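Local structure of malic enzyme (Entamoeba histolytica, 3NV9) at the interface of chains A and B. The protein activates the antiamoebic drug metronidazole and, as a malic enzyme, oxidatively decarboxylates malate to pyruvate with a nicotinamide cofactor, working as a deeply entangled dimer. Sequence-based numbering; all coordinates share one arbitrary frame. Chains: chain A/B, Malic enzyme.

The interface of chains A and B. Residues chain A 6-8, 32, 35, 39, 468, 473; chain B 56, 59-60, 63.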
loop_
_atom_site.group_PDB
_atom_site.type_symbol
_atom_site.label_atom_id
_atom_site.label_comp_id
_atom_site.label_asym_id
_atom_site.label_seq_id
_atom_site.Cartn_x
_atom_site.Cartn_y
_atom_site.Cartn_z
ATOM N N ALA A 6 0.554 12.927 -28.684
ATOM C CA ALA A 6 0.822 12.706 -27.252
ATOM C C ALA A 6 -0.242 11.841 -26.571
ATOM O O ALA A 6 0.064 11.087 -25.648
ATOM C CB ALA A 6 1.014 14.052 -26.479
ATOM N N ASP A 7 -1.484 11.967 -27.023
ATOM C CA ASP A 7 -2.594 11.293 -26.346
ATOM C C ASP A 7 -2.860 9.916 -26.896
ATOM O O ASP A 7 -3.793 9.242 -26.448
ATOM C CB ASP A 7 -3.873 12.167 -26.310
ATOM C CG ASP A 7 -4.553 12.311 -27.675
ATOM O OD1 ASP A 7 -4.039 11.830 -28.731
ATOM O OD2 ASP A 7 -5.639 12.919 -27.673
ATOM N N LEU A 8 -2.059 9.512 -27.876
ATOM C CA LEU A 8 -2.171 8.162 -28.465
ATOM C C LEU A 8 -3.494 7.859 -29.217
ATOM O O LEU A 8 -3.809 6.687 -29.434
ATOM C CB LEU A 8 -1.963 7.088 -27.390
ATOM C CG LEU A 8 -0.485 6.867 -27.129
ATOM C CD1 LEU A 8 -0.318 5.715 -26.056
ATOM C CD2 LEU A 8 0.300 6.597 -28.441
ATOM N N TYR A 32 1.991 -1.784 -28.255
ATOM C CA TYR A 32 1.589 -1.646 -26.877
ATOM C C TYR A 32 2.441 -2.432 -25.917
ATOM O O TYR A 32 2.733 -1.934 -24.835
ATOM C CB TYR A 32 0.116 -1.925 -26.677
ATOM C CG TYR A 32 -0.749 -0.778 -27.171
ATOM C CD1 TYR A 32 -0.627 0.509 -26.624
ATOM C CD2 TYR A 32 -1.671 -0.969 -28.188
ATOM C CE1 TYR A 32 -1.389 1.549 -27.087
ATOM C CE2 TYR A 32 -2.443 0.079 -28.650
ATOM C CZ TYR A 32 -2.306 1.311 -28.100
ATOM O OH TYR A 32 -3.095 2.329 -28.577
ATOM N N LEU A 35 5.711 -0.209 -25.857
ATOM C CA LEU A 35 5.395 1.010 -25.107
ATOM C C LEU A 35 5.187 0.666 -23.650
ATOM O O LEU A 35 5.629 1.415 -22.802
ATOM C CB LEU A 35 4.128 1.701 -25.600
ATOM C CG LEU A 35 3.775 3.044 -24.936
ATOM C CD1 LEU A 35 5.008 3.985 -25.172
ATOM C CD2 LEU A 35 2.519 3.678 -25.578
ATOM N N VAL A 39 7.353 2.888 -21.026
ATOM C CA VAL A 39 6.688 3.810 -20.101
ATOM C C VAL A 39 6.757 3.337 -18.646
ATOM O O VAL A 39 6.783 4.139 -17.737
ATOM C CB VAL A 39 5.195 4.103 -20.539
ATOM C CG1 VAL A 39 4.343 2.915 -20.292
ATOM C CG2 VAL A 39 4.593 5.272 -19.713
ATOM N N PHE A 468 5.680 12.298 -21.492
ATOM C CA PHE A 468 6.462 11.197 -22.018
ATOM C C PHE A 468 7.148 11.616 -23.308
ATOM O O PHE A 468 6.527 12.265 -24.121
ATOM C CB PHE A 468 5.559 10.044 -22.281
ATOM C CG PHE A 468 6.283 8.793 -22.648
ATOM C CD1 PHE A 468 6.819 7.981 -21.663
ATOM C CD2 PHE A 468 6.379 8.399 -23.975
ATOM C CE1 PHE A 468 7.486 6.826 -21.983
ATOM C CE2 PHE A 468 7.057 7.218 -24.318
ATOM C CZ PHE A 468 7.618 6.431 -23.291
ATOM N N LEU A 473 7.932 7.510 -28.317
ATOM C CA LEU A 473 6.714 7.116 -29.024
ATOM C C LEU A 473 7.072 6.687 -30.439
ATOM O O LEU A 473 6.667 5.631 -30.902
ATOM C CB LEU A 473 5.680 8.276 -29.058
ATOM C CG LEU A 473 4.973 8.610 -27.727
ATOM C CD1 LEU A 473 3.791 9.577 -27.907
ATOM C CD2 LEU A 473 4.480 7.302 -27.012
ATOM N N ALA B 56 -2.457 11.086 -20.556
ATOM C CA ALA B 56 -2.748 11.984 -21.677
ATOM C C ALA B 56 -3.981 11.632 -22.482
ATOM O O ALA B 56 -4.533 12.487 -23.167
ATOM C CB ALA B 56 -1.514 12.083 -22.646
ATOM N N ASN B 59 -5.959 5.766 -24.707
ATOM C CA ASN B 59 -5.172 4.665 -25.185
ATOM C C ASN B 59 -3.886 4.360 -24.374
ATOM O O ASN B 59 -3.287 3.309 -24.543
ATOM C CB ASN B 59 -4.871 4.884 -26.654
ATOM C CG ASN B 59 -6.141 4.770 -27.542
ATOM O OD1 ASN B 59 -6.778 5.777 -27.918
ATOM N ND2 ASN B 59 -6.506 3.565 -27.848
ATOM N N TRP B 60 -3.482 5.264 -23.483
ATOM C CA TRP B 60 -2.351 4.980 -22.597
ATOM C C TRP B 60 -2.665 3.730 -21.689
ATOM O O TRP B 60 -1.742 2.987 -21.220
ATOM C CB TRP B 60 -2.004 6.233 -21.781
ATOM C CG TRP B 60 -1.059 7.136 -22.561
ATOM C CD1 TRP B 60 -1.382 8.279 -23.276
ATOM C CD2 TRP B 60 0.337 6.931 -22.749
ATOM N NE1 TRP B 60 -0.274 8.786 -23.876
ATOM C CE2 TRP B 60 0.807 7.999 -23.559
ATOM C CE3 TRP B 60 1.245 5.962 -22.293
ATOM C CZ2 TRP B 60 2.153 8.116 -23.952
ATOM C CZ3 TRP B 60 2.590 6.077 -22.671
ATOM C CH2 TRP B 60 3.025 7.143 -23.517
ATOM N N ALA B 63 -1.242 0.417 -22.649
ATOM C CA ALA B 63 0.167 0.205 -22.313
ATOM C C ALA B 63 0.274 -0.052 -20.792
ATOM O O ALA B 63 1.104 -0.847 -20.353
ATOM C CB ALA B 63 1.014 1.388 -22.719
HETATM O O HOH W 1 -6.171 7.852 -26.526
#
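A:Asp7 and B:Asn59 meet through a water whose oxygen is gripped three times: it lies 2.8 Å from the backbone O of A:Asp7 and also bonds to N and the side-chain OD1 of B:Asn59. Beside it, the indole N-H of B:Trp60 points at the backbone carbonyl of A:Ala6, with NE1 2.9 Å from O in a nearly straight bond (171° at H). The carbonyl oxygen lies in the indole plane, at the ring's pyrrole edge, so the bond engages the indole N-H and helps set how the flat group is turned. One indole face is covered by A:Leu8, whose CD1 methyl sits over the bond shared by the two rings, 3.5 Å from the five-membered centroid; CG beside the backbone N (chi1 -81°) and an extended chi2 place the methyl there, the leucine and tryptophan side chains crossing at about a right angle. The far tip of the six-membered ring enters a pocket of chain A lined by helices 21-43 and 470-485. There CZ3 meets CG2 of A:Val39 at 3.7 Å and also touches CD2 of A:Leu35, while CH2 abuts CD2 of A:Leu473. CH2 also points at the face of A:Phe468, toward its rim, with the two rings 68° apart. A:Leu35 reaches further along the contact, setting CG against the methyl of B:Ala63. This inserted tryptophan, repeated by the two-fold axis, helps to join the subunits of the entangled dimer. Next to it, the A:Tyr32 ring lies nearly parallel to the B:Asn59 amide plane, its CE1 3.6 Å from the backbone O of B:Asn59.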